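Local coordinates for hypothetical protein (Bacteroides caccae, PDB 4M8R) that is of unknown function but pairs an Ig-like N-terminal domain with a WD40-like domain related to beta-propellers, at residues A[36-41]-A[75-80]; A[199-202]-A[206-209]; A[250-255]-A[281-286]. All coordinates share one frame; numbering follows the deposited sequence. Where two conformers were deposited one is given.

In the fold
All three contacts are mainly buried. Contact 2 lies nearest the centre of the chain, its own centre about 8 Å away. Contact 1 belongs to the Ig-like domain and lies about 34 Å from that centre. Contacts 2 and 3 both reach one mixed sheet of the WD40-like domain, and their nearest atoms are about 9 Å apart. Contact 2 is a hairpin held by backbone hydrogen bonds and waters. Contacts 1 and 3 instead press a loop phenylalanine against a selenomethionine on a strand, with no hydrogen bond across. The ring is met obliquely in contact 1 and over its face in contact 3. Contacts 1 and 2 also touch the second subunit.

Contact 1 of 3, residues A[36-41]-A[75-80]; sequences DGFQEG and NGMSIR. With PO4 (phosphate ion), chain F.
Ser78 OG donates a 2.8 Å hydrogen bond to O4 of a phosphate ion on one side of strand 76-80, while Met77, the residue before it, turns to the other side and meets Phe38 of the loop 36-41. With OG anti to the carbonyl carbon (chi1 -55°), the Ser78 hydroxyl reaches the ion on the side of the strand away from the Met77 side chain. His32 NE2 is also hydrogen-bonded to the ion, so two adjoining strands grip it together. The phosphate probably came from the crystallisation liquor.

No hydrogen bond joins the two segments. The contact is made by the Phe38 ring. The strand passes obliquely across it, and both of its partners lie on the same side of the ring plane. Phe38 CD1 comes to 3.7 Å from SE of the selenomethionine Met77, with CE1 only slightly farther. Across the ring, CD2 lies 3.7 Å from Gly76 N, and CE2 is 3.8 Å from Gly76 CA. The ring thus leans on backbone at Gly76 and on side chain at Met77. The selenium is 4.5 Å from the centroid of the Phe38 ring and 46° off its normal. This is a Met-aromatic contact of oblique geometry. The Met77 chain bends at chi3 (-41°) and carries CE away from the ring, so SE does the touching. At Gly76 a side chain would point away from the loop, but it would collide with the carbonyl O of Asn75.

Strand 76-80 runs antiparallel between strands 30-36 and 60-72 in the sheet of the Ig-like domain. Met77 continues onto Ile69 and Arg72 of strand 60-72. Phe38 also packs on Ile33 of strand 30-36 and on Leu94 of strand 88-96, so its ring is buried against strands 30-36, 76-80 and 88-96, at the start of the loop that leads into strand 43-50.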
ATOM      1  N   ASP A  36      40.945  -3.494 -24.499  1.00 58.63           N
ATOM      2  CA  ASP A  36      41.149  -3.897 -25.890  1.00 61.71           C
ATOM      3  C   ASP A  36      40.076  -4.900 -26.288  1.00 60.68           C
ATOM      4  O   ASP A  36      39.808  -5.843 -25.547  1.00 59.91           O
ATOM      5  CB  ASP A  36      42.535  -4.527 -26.064  1.00 65.19           C
ATOM      6  CG  ASP A  36      43.665  -3.587 -25.659  1.00 66.42           C
ATOM      7  OD1 ASP A  36      43.543  -2.361 -25.884  1.00 65.91           O
ATOM      8  OD2 ASP A  36      44.684  -4.077 -25.122  1.00 67.83           O
ATOM      9  N   GLY A  37      39.450  -4.682 -27.441  1.00 61.50           N
ATOM     10  CA  GLY A  37      38.482  -5.632 -27.993  1.00 60.78           C
ATOM     11  C   GLY A  37      37.020  -5.218 -27.942  1.00 58.64           C
ATOM     12  O   GLY A  37      36.138  -6.054 -28.115  1.00 59.39           O
ATOM     13  N   PHE A  38      36.744  -3.935 -27.723  1.00 56.51           N
ATOM     14  CA  PHE A  38      35.368  -3.449 -27.791  1.00 55.57           C
ATOM     15  C   PHE A  38      34.822  -3.586 -29.205  1.00 59.14           C
ATOM     16  O   PHE A  38      35.585  -3.603 -30.175  1.00 60.90           O
ATOM     17  CB  PHE A  38      35.275  -1.999 -27.319  1.00 53.98           C
ATOM     18  CG  PHE A  38      35.543  -1.831 -25.853  1.00 52.66           C
ATOM     19  CD1 PHE A  38      34.525  -1.995 -24.924  1.00 50.24           C
ATOM     20  CD2 PHE A  38      36.816  -1.524 -25.400  1.00 52.33           C
ATOM     21  CE1 PHE A  38      34.775  -1.845 -23.571  1.00 48.81           C
ATOM     22  CE2 PHE A  38      37.068  -1.372 -24.051  1.00 50.24           C
ATOM     23  CZ  PHE A  38      36.050  -1.532 -23.134  1.00 47.86           C
ATOM     24  N   GLN A  39      33.497  -3.685 -29.312  1.00 59.04           N
ATOM     25  CA  GLN A  39      32.836  -3.929 -30.591  1.00 61.91           C
ATOM     26  C   GLN A  39      31.626  -3.024 -30.769  1.00 64.99           C
ATOM     27  O   GLN A  39      31.032  -2.572 -29.791  1.00 64.14           O
ATOM     28  CB  GLN A  39      32.403  -5.388 -30.689  1.00 61.00           C
ATOM     29  CG  GLN A  39      33.543  -6.380 -30.524  1.00 61.52           C
ATOM     30  CD  GLN A  39      33.160  -7.799 -30.909  1.00 63.41           C
ATOM     31  OE1 GLN A  39      32.017  -8.075 -31.272  1.00 63.69           O
ATOM     32  NE2 GLN A  39      34.125  -8.710 -30.836  1.00 65.34           N
ATOM     33  N   GLU A  40      31.270  -2.757 -32.026  1.00 71.64           N
ATOM     34  CA  GLU A  40      30.066  -1.992 -32.342  1.00 74.08           C
ATOM     35  C   GLU A  40      28.873  -2.711 -31.738  1.00 67.87           C
ATOM     36  O   GLU A  40      28.696  -3.914 -31.943  1.00 67.45           O
ATOM     37  CB  GLU A  40      29.848  -1.888 -33.855  1.00 85.22           C
ATOM     38  CG  GLU A  40      30.864  -1.048 -34.614  1.00 95.29           C
ATOM     39  CD  GLU A  40      30.742  -1.215 -36.124  1.00106.17           C
ATOM     40  OE1 GLU A  40      29.599  -1.268 -36.635  1.00107.93           O
ATOM     41  OE2 GLU A  40      31.789  -1.294 -36.805  1.00107.22           O
ATOM     42  N   GLY A  41      28.068  -1.982 -30.981  1.00 62.19           N
ATOM     43  CA  GLY A  41      26.874  -2.558 -30.384  1.00 59.40           C
ATOM     44  C   GLY A  41      27.049  -2.991 -28.942  1.00 55.76           C
ATOM     45  O   GLY A  41      26.062  -3.309 -28.283  1.00 54.01           O
ATOM     46  N   ASN A  75      39.182   1.200 -28.227  1.00 68.31           N
ATOM     47  CA  ASN A  75      40.010   1.110 -27.020  0.50 64.59           C
ATOM     48  C   ASN A  75      39.280   1.529 -25.739  1.00 60.05           C
ATOM     49  O   ASN A  75      39.828   1.429 -24.649  1.00 59.21           O
ATOM     50  CB  ASN A  75      41.313   1.906 -27.178  0.50 65.95           C
ATOM     51  CG  ASN A  75      41.093   3.315 -27.694  0.50 66.31           C
ATOM     52  OD1 ASN A  75      40.109   3.971 -27.358  0.50 64.91           O
ATOM     53  ND2 ASN A  75      42.022   3.787 -28.516  0.50 68.66           N
ATOM     54  N   GLY A  76      38.036   1.988 -25.867  1.00 56.49           N
ATOM     55  CA  GLY A  76      37.245   2.361 -24.696  1.00 52.86           C
ATOM     56  C   GLY A  76      36.012   3.192 -24.993  1.00 51.68           C
ATOM     57  O   GLY A  76      35.666   3.417 -26.149  1.00 50.59           O
HETATM   58  N   MSE A  77      35.334   3.641 -23.938  1.00 52.13           N
HETATM   59  CA  MSE A  77      34.078   4.376 -24.088  1.00 52.43           C
HETATM   60  C   MSE A  77      33.841   5.291 -22.922  1.00 49.25           C
HETATM   61  O   MSE A  77      34.356   5.063 -21.835  1.00 48.32           O
HETATM   62  CB  MSE A  77      32.902   3.406 -24.264  1.00 54.14           C
HETATM   63  CG  MSE A  77      33.056   2.057 -23.556  1.00 57.13           C
HETATM   64 SE   MSE A  77      32.005   0.672 -24.507  0.75 61.69          SE
HETATM   65  CE  MSE A  77      30.408   1.732 -24.896  1.00 54.48           C
ATOM     66  N   SER A  78      33.074   6.352 -23.159  1.00 49.73           N
ATOM     67  CA  SER A  78      32.658   7.285 -22.115  1.00 49.47           C
ATOM     68  C   SER A  78      31.181   7.073 -21.812  1.00 46.80           C
ATOM     69  O   SER A  78      30.367   6.996 -22.733  1.00 48.66           O
ATOM     70  CB  SER A  78      32.870   8.730 -22.571  1.00 51.52           C
ATOM     71  OG  SER A  78      34.208   8.958 -22.972  1.00 57.46           O
ATOM     72  N   ILE A  79      30.835   6.982 -20.531  1.00 42.99           N
ATOM     73  CA  ILE A  79      29.437   6.834 -20.125  1.00 41.40           C
ATOM     74  C   ILE A  79      29.050   7.933 -19.152  1.00 40.54           C
ATOM     75  O   ILE A  79      29.912   8.504 -18.490  1.00 42.14           O
ATOM     76  CB  ILE A  79      29.164   5.457 -19.489  1.00 39.41           C
ATOM     77  CG1 ILE A  79      29.900   5.306 -18.155  1.00 39.16           C
ATOM     78  CG2 ILE A  79      29.576   4.358 -20.452  1.00 40.63           C
ATOM     79  CD1 ILE A  79      29.733   3.944 -17.514  1.00 38.34           C
ATOM     80  N   ARG A  80      27.758   8.247 -19.095  1.00 39.98           N
ATOM     81  CA  ARG A  80      27.261   9.278 -18.190  1.00 42.07           C
ATOM     82  C   ARG A  80      26.633   8.626 -16.965  1.00 37.43           C
ATOM     83  O   ARG A  80      25.895   7.662 -17.097  1.00 37.13           O
ATOM     84  CB  ARG A  80      26.238  10.176 -18.898  1.00 46.49           C
ATOM     85  CG  ARG A  80      26.007  11.496 -18.179  1.00 51.65           C
ATOM     86  CD  ARG A  80      25.183  12.470 -19.001  1.00 58.28           C
ATOM     87  NE  ARG A  80      25.908  12.981 -20.167  1.00 72.27           N
ATOM     88  CZ  ARG A  80      26.851  13.930 -20.136  1.00 79.39           C
ATOM     89  NH1 ARG A  80      27.223  14.497 -18.988  1.00 81.65           N
ATOM     90  NH2 ARG A  80      27.438  14.315 -21.270  1.00 78.41           N
TER
HETATM   91  P   PO4 F 504      35.483  12.767 -22.556  1.00105.31           P
HETATM   92  O1  PO4 F 504      36.949  12.536 -22.851  1.00101.62           O
HETATM   93  O2  PO4 F 504      35.246  12.716 -21.063  1.00 81.33           O
HETATM   94  O3  PO4 F 504      35.062  14.134 -23.045  1.00100.57           O
HETATM   95  O4  PO4 F 504      34.670  11.694 -23.250  1.00100.63           O

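Contact 2 of 3, residues A[199-202]-A[206-209]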
ATOM      1  N   LEU A 199      -2.038  17.287 -25.090  1.00 47.27           N
ATOM      2  CA  LEU A 199      -1.733  16.457 -23.941  1.00 45.07           C
ATOM      3  C   LEU A 199      -2.970  16.442 -23.064  1.00 45.88           C
ATOM      4  O   LEU A 199      -3.767  17.382 -23.082  1.00 48.40           O
ATOM      5  CB  LEU A 199      -0.565  17.028 -23.151  1.00 44.31           C
ATOM      6  CG  LEU A 199       0.789  17.040 -23.850  1.00 45.25           C
ATOM      7  CD1 LEU A 199       1.842  17.579 -22.894  1.00 43.92           C
ATOM      8  CD2 LEU A 199       1.165  15.648 -24.334  1.00 44.67           C
ATOM      9  N   VAL A 200      -3.127  15.376 -22.292  1.00 44.34           N
ATOM     10  CA  VAL A 200      -4.267  15.244 -21.400  1.00 44.54           C
ATOM     11  C   VAL A 200      -3.771  14.866 -20.009  1.00 42.88           C
ATOM     12  O   VAL A 200      -3.092  13.852 -19.837  1.00 42.67           O
ATOM     13  CB  VAL A 200      -5.261  14.192 -21.909  1.00 45.55           C
ATOM     14  CG1 VAL A 200      -6.523  14.195 -21.058  1.00 47.64           C
ATOM     15  CG2 VAL A 200      -5.619  14.458 -23.368  1.00 47.43           C
ATOM     16  N   ILE A 201      -4.118  15.692 -19.029  1.00 41.52           N
ATOM     17  CA  ILE A 201      -3.701  15.475 -17.659  1.00 40.93           C
ATOM     18  C   ILE A 201      -4.896  15.120 -16.780  1.00 42.47           C
ATOM     19  O   ILE A 201      -6.038  15.165 -17.230  1.00 43.46           O
ATOM     20  CB  ILE A 201      -2.976  16.712 -17.102  1.00 40.78           C
ATOM     21  CG1 ILE A 201      -3.852  17.962 -17.194  1.00 42.34           C
ATOM     22  CG2 ILE A 201      -1.678  16.932 -17.867  1.00 40.28           C
ATOM     23  CD1 ILE A 201      -3.244  19.155 -16.493  1.00 43.29           C
ATOM     24  N   GLY A 202      -4.621  14.755 -15.529  1.00 42.30           N
ATOM     25  CA  GLY A 202      -5.673  14.474 -14.560  1.00 43.60           C
ATOM     26  C   GLY A 202      -6.058  13.014 -14.385  1.00 44.56           C
ATOM     27  O   GLY A 202      -6.966  12.719 -13.612  1.00 45.19           O
ATOM     28  N   ASP A 206      -0.442   9.533 -14.930  1.00 43.62           N
ATOM     29  CA  ASP A 206      -0.016   9.371 -16.324  1.00 43.94           C
ATOM     30  C   ASP A 206      -0.341  10.623 -17.124  1.00 42.13           C
ATOM     31  O   ASP A 206      -1.290  11.335 -16.803  1.00 44.02           O
ATOM     32  CB  ASP A 206      -0.703   8.162 -16.973  1.00 47.08           C
ATOM     33  CG  ASP A 206      -0.342   6.841 -16.298  1.00 49.70           C
ATOM     34  OD1 ASP A 206      -1.019   6.467 -15.309  1.00 51.88           O
ATOM     35  OD2 ASP A 206       0.607   6.169 -16.763  1.00 48.53           O
ATOM     36  N   ILE A 207       0.465  10.894 -18.145  1.00 39.91           N
ATOM     37  CA  ILE A 207       0.162  11.930 -19.117  1.00 40.27           C
ATOM     38  C   ILE A 207      -0.260  11.222 -20.389  1.00 40.41           C
ATOM     39  O   ILE A 207       0.471  10.371 -20.904  1.00 39.32           O
ATOM     40  CB  ILE A 207       1.382  12.808 -19.467  1.00 41.36           C
ATOM     41  CG1 ILE A 207       2.060  13.361 -18.212  1.00 40.20           C
ATOM     42  CG2 ILE A 207       0.960  13.942 -20.395  1.00 44.15           C
ATOM     43  CD1 ILE A 207       1.225  14.331 -17.412  1.00 40.61           C
ATOM     44  N   ALA A 208      -1.439  11.571 -20.890  1.00 41.08           N
ATOM     45  CA  ALA A 208      -1.937  11.001 -22.133  1.00 40.24           C
ATOM     46  C   ALA A 208      -1.773  12.005 -23.256  1.00 40.11           C
ATOM     47  O   ALA A 208      -1.455  13.163 -23.023  1.00 39.51           O
ATOM     48  CB  ALA A 208      -3.397  10.601 -21.986  1.00 40.94           C
ATOM     49  N   ALA A 209      -1.983  11.551 -24.484  1.00 40.52           N
ATOM     50  CA  ALA A 209      -1.988  12.449 -25.629  1.00 41.43           C
ATOM     51  C   ALA A 209      -2.933  11.928 -26.702  1.00 43.33           C
ATOM     52  O   ALA A 209      -3.034  10.720 -26.911  1.00 43.86           O
ATOM     53  CB  ALA A 209      -0.584  12.606 -26.187  1.00 40.77           C
TER
HETATM   54  O   HOH W   1      -3.781  12.141 -17.645  1.00 31.30           O
HETATM   55  O   HOH W   2      -1.779  13.668 -14.328  1.00 38.07           O
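The flat groups that meet are the backbone amides of Val200 and Ala208, the hydrogen-bonded antiparallel pair of a beta hairpin in the WD40-like domain. Val200 O receives Ala208 N in its carbonyl plane, at 3.0 Å. The return bond, Val200 N to Ala208 O at 2.9 Å, is different. Here the donor stands above the carbonyl plane, 51° out of it. Leu199 CA adds a CA-H...O contact to the same Ala208 O.

Side chains alternate between the two faces of the hairpin. Val200 and Ala208 share one face, with their CB atoms 4.0 Å apart, and both rest on Phe264. On the other face Leu199 CD2 lies 4.0 Å from Ala209 CB and also reaches Ile207 CG2. Toward the turn, Ile201 and Ile207 lie side by side and point the same way. The Ile201 CG2 branch, anti to its carbonyl carbon, is the one that touches Ile207 CD1, at 3.9 Å.

Past Val200 and Ala208 the strands separate and water takes over. The carboxylate of Asp206 is hydrogen-bonded to Asn221. The backbone O of Asp206 is hydrogen-bonded to Ser203 OG and takes water as well. One water donates both to Val200 O at 2.9 Å and to Asp206 O at 2.8 Å.

Contact 3 of 3, residues A[250-255]-A[281-286]; sequences EGFTPE and KWVPML
A Met-aromatic contact fastens the loop before strand 262-264 to strand 282-288 in the WD40-like domain. Phe252 of the loop and the selenomethionine Met285 of the strand approach from opposite directions. The terminal methyl does the touching. Met285 CE lies 3.6 Å from the centroid of the Phe252 ring and only 9° off its normal, a CH-pi contact centred on the face. The methyl is almost equally far from all six ring carbons. Met285 SE stands behind the methyl, 5.4 Å from the same centroid and 3° off the normal, so the SE-CE bond points nearly straight down at the ring. The Met285 chain leaves with CG anti to the backbone N (chi1 159°). It then bends at chi2 and again at chi3, which sets CE over the ring.

Val283 comes to the edge of the same ring. Its CG2 lies near the ring plane, 3.8 Å from Phe252 CE1 and 3.9 Å from Phe252 CZ. One face and part of the edge are thus met by side chains two residues apart on one strand, and the contact is wholly apolar. With a serine in place of Phe252, the Met285 methyl and Val283 CG2 would probably lose their shared apolar partner, and a gap would open between loop and strand.

Strand 282-288 runs antiparallel between strands 270-276 and 292-295. Phe252 lies across this group, touching Ala275 on the first neighbour and Val295 on the second. Met285 also packs on Phe293 of strand 292-295 and on Phe257, farther along the same loop.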
ATOM      1  N   GLU A 250     -16.730  18.146 -38.545  1.00 96.05           N
ATOM      2  CA  GLU A 250     -16.618  19.018 -39.719  1.00 98.68           C
ATOM      3  C   GLU A 250     -16.242  20.445 -39.330  1.00 97.94           C
ATOM      4  O   GLU A 250     -16.782  20.994 -38.369  1.00 95.38           O
ATOM      5  CB  GLU A 250     -17.921  19.045 -40.510  1.00103.86           C
ATOM      6  CG  GLU A 250     -18.081  17.900 -41.496  1.00107.02           C
ATOM      7  CD  GLU A 250     -19.224  18.134 -42.468  1.00112.68           C
ATOM      8  OE1 GLU A 250     -20.149  18.903 -42.133  1.00114.38           O
ATOM      9  OE2 GLU A 250     -19.194  17.549 -43.571  1.00116.70           O
ATOM     10  N   GLY A 251     -15.299  21.023 -40.073  1.00 98.80           N
ATOM     11  CA  GLY A 251     -14.854  22.395 -39.848  1.00 99.19           C
ATOM     12  C   GLY A 251     -13.544  22.476 -39.090  1.00 97.71           C
ATOM     13  O   GLY A 251     -12.705  23.326 -39.385  1.00100.61           O
ATOM     14  N   PHE A 252     -13.359  21.585 -38.120  1.00 94.44           N
ATOM     15  CA  PHE A 252     -12.214  21.659 -37.221  1.00 90.64           C
ATOM     16  C   PHE A 252     -10.932  21.081 -37.806  1.00 89.83           C
ATOM     17  O   PHE A 252     -10.967  20.103 -38.552  1.00 91.21           O
ATOM     18  CB  PHE A 252     -12.538  20.984 -35.887  1.00 88.52           C
ATOM     19  CG  PHE A 252     -13.546  21.736 -35.071  1.00 88.53           C
ATOM     20  CD1 PHE A 252     -13.138  22.701 -34.162  1.00 86.56           C
ATOM     21  CD2 PHE A 252     -14.906  21.496 -35.230  1.00 89.38           C
ATOM     22  CE1 PHE A 252     -14.067  23.406 -33.415  1.00 86.61           C
ATOM     23  CE2 PHE A 252     -15.840  22.196 -34.485  1.00 89.07           C
ATOM     24  CZ  PHE A 252     -15.419  23.152 -33.577  1.00 88.04           C
ATOM     25  N   THR A 253      -9.808  21.697 -37.443  1.00 87.75           N
ATOM     26  CA  THR A 253      -8.483  21.305 -37.924  1.00 86.23           C
ATOM     27  C   THR A 253      -7.492  21.236 -36.753  1.00 83.45           C
ATOM     28  O   THR A 253      -7.680  21.918 -35.745  1.00 83.33           O
ATOM     29  CB  THR A 253      -7.963  22.301 -38.977  1.00 86.51           C
ATOM     30  OG1 THR A 253      -7.951  23.622 -38.426  1.00 84.93           O
ATOM     31  CG2 THR A 253      -8.848  22.278 -40.213  1.00 89.46           C
ATOM     32  N   PRO A 254      -6.435  20.412 -36.882  1.00 83.20           N
ATOM     33  CA  PRO A 254      -5.500  20.162 -35.772  1.00 81.32           C
ATOM     34  C   PRO A 254      -4.841  21.400 -35.144  1.00 82.99           C
ATOM     35  O   PRO A 254      -4.599  21.419 -33.933  1.00 79.14           O
ATOM     36  CB  PRO A 254      -4.429  19.245 -36.392  1.00 80.44           C
ATOM     37  CG  PRO A 254      -4.703  19.195 -37.855  1.00 84.02           C
ATOM     38  CD  PRO A 254      -6.139  19.566 -38.051  1.00 85.55           C
ATOM     39  N   GLU A 255      -4.565  22.422 -35.952  1.00 88.23           N
ATOM     40  CA  GLU A 255      -3.928  23.653 -35.451  1.00 89.37           C
ATOM     41  C   GLU A 255      -4.789  24.411 -34.425  1.00 86.94           C
ATOM     42  O   GLU A 255      -4.286  25.281 -33.713  1.00 84.14           O
ATOM     43  CB  GLU A 255      -3.532  24.595 -36.603  1.00 92.97           C
ATOM     44  CG  GLU A 255      -4.611  24.832 -37.657  1.00 99.31           C
ATOM     45  CD  GLU A 255      -4.518  23.883 -38.846  1.00101.97           C
ATOM     46  OE1 GLU A 255      -3.904  22.800 -38.717  1.00100.04           O
ATOM     47  OE2 GLU A 255      -5.067  24.220 -39.913  1.00106.13           O
ATOM     48  N   LYS A 281     -12.355  33.223 -31.505  1.00103.96           N
ATOM     49  CA  LYS A 281     -13.293  32.694 -30.515  1.00101.26           C
ATOM     50  C   LYS A 281     -12.919  31.257 -30.151  1.00 98.23           C
ATOM     51  O   LYS A 281     -12.177  30.600 -30.880  1.00 96.97           O
ATOM     52  CB  LYS A 281     -14.722  32.745 -31.052  1.00102.17           C
ATOM     53  CG  LYS A 281     -15.272  34.151 -31.220  1.00105.46           C
ATOM     54  CD  LYS A 281     -15.593  34.796 -29.880  1.00104.06           C
ATOM     55  CE  LYS A 281     -16.394  36.076 -30.064  1.00106.53           C
ATOM     56  NZ  LYS A 281     -16.882  36.610 -28.764  1.00106.19           N
ATOM     57  N   TRP A 282     -13.444  30.779 -29.023  1.00 95.75           N
ATOM     58  CA  TRP A 282     -13.118  29.449 -28.504  1.00 91.05           C
ATOM     59  C   TRP A 282     -14.389  28.654 -28.197  1.00 88.62           C
ATOM     60  O   TRP A 282     -15.403  29.223 -27.793  1.00 89.87           O
ATOM     61  CB  TRP A 282     -12.284  29.560 -27.221  1.00 89.72           C
ATOM     62  CG  TRP A 282     -10.930  30.213 -27.380  1.00 90.43           C
ATOM     63  CD1 TRP A 282     -10.679  31.521 -27.673  1.00 93.87           C
ATOM     64  CD2 TRP A 282      -9.650  29.590 -27.207  1.00 90.56           C
ATOM     65  NE1 TRP A 282      -9.324  31.749 -27.712  1.00 92.29           N
ATOM     66  CE2 TRP A 282      -8.669  30.581 -27.430  1.00 90.27           C
ATOM     67  CE3 TRP A 282      -9.237  28.289 -26.895  1.00 88.95           C
ATOM     68  CZ2 TRP A 282      -7.301  30.313 -27.352  1.00 88.90           C
ATOM     69  CZ3 TRP A 282      -7.876  28.022 -26.817  1.00 87.29           C
ATOM     70  CH2 TRP A 282      -6.926  29.033 -27.046  1.00 88.48           C
ATOM     71  N   VAL A 283     -14.323  27.337 -28.372  1.00 84.70           N
ATOM     72  CA  VAL A 283     -15.440  26.451 -28.027  1.00 82.81           C
ATOM     73  C   VAL A 283     -14.963  25.296 -27.146  1.00 78.03           C
ATOM     74  O   VAL A 283     -13.823  24.848 -27.275  1.00 74.69           O
ATOM     75  CB  VAL A 283     -16.132  25.866 -29.279  1.00 84.49           C
ATOM     76  CG1 VAL A 283     -16.772  26.975 -30.103  1.00 88.77           C
ATOM     77  CG2 VAL A 283     -15.159  25.057 -30.128  1.00 83.17           C
ATOM     78  N   PRO A 284     -15.837  24.811 -26.248  1.00 76.22           N
ATOM     79  CA  PRO A 284     -15.530  23.593 -25.515  1.00 75.03           C
ATOM     80  C   PRO A 284     -15.780  22.363 -26.384  1.00 75.30           C
ATOM     81  O   PRO A 284     -16.769  22.316 -27.124  1.00 76.53           O
ATOM     82  CB  PRO A 284     -16.493  23.639 -24.328  1.00 74.70           C
ATOM     83  CG  PRO A 284     -17.631  24.478 -24.778  1.00 77.43           C
ATOM     84  CD  PRO A 284     -17.152  25.365 -25.886  1.00 78.69           C
HETATM   85  N   MSE A 285     -14.881  21.387 -26.295  1.00 72.38           N
HETATM   86  CA  MSE A 285     -14.956  20.173 -27.100  1.00 72.19           C
HETATM   87  C   MSE A 285     -14.700  19.004 -26.197  1.00 69.20           C
HETATM   88  O   MSE A 285     -13.688  18.971 -25.493  1.00 67.87           O
HETATM   89  CB  MSE A 285     -13.917  20.311 -28.213  1.00 73.42           C
HETATM   90  CG  MSE A 285     -13.477  18.997 -28.857  1.00 73.49           C
HETATM   91 SE   MSE A 285     -14.479  18.668 -30.515  0.75 80.71          SE
HETATM   92  CE  MSE A 285     -13.944  20.261 -31.540  1.00 81.64           C
ATOM     93  N   LEU A 286     -15.610  18.034 -26.203  1.00 69.29           N
ATOM     94  CA  LEU A 286     -15.446  16.816 -25.413  1.00 67.44           C
ATOM     95  C   LEU A 286     -14.945  15.668 -26.279  1.00 67.01           C
ATOM     96  O   LEU A 286     -15.226  15.611 -27.483  1.00 70.01           O
ATOM     97  CB  LEU A 286     -16.764  16.427 -24.748  1.00 68.66           C
ATOM     98  CG  LEU A 286     -17.357  17.458 -23.786  1.00 69.51           C
ATOM     99  CD1 LEU A 286     -18.670  16.949 -23.210  1.00 71.07           C
ATOM    100  CD2 LEU A 286     -16.375  17.791 -22.673  1.00 68.05           C
TER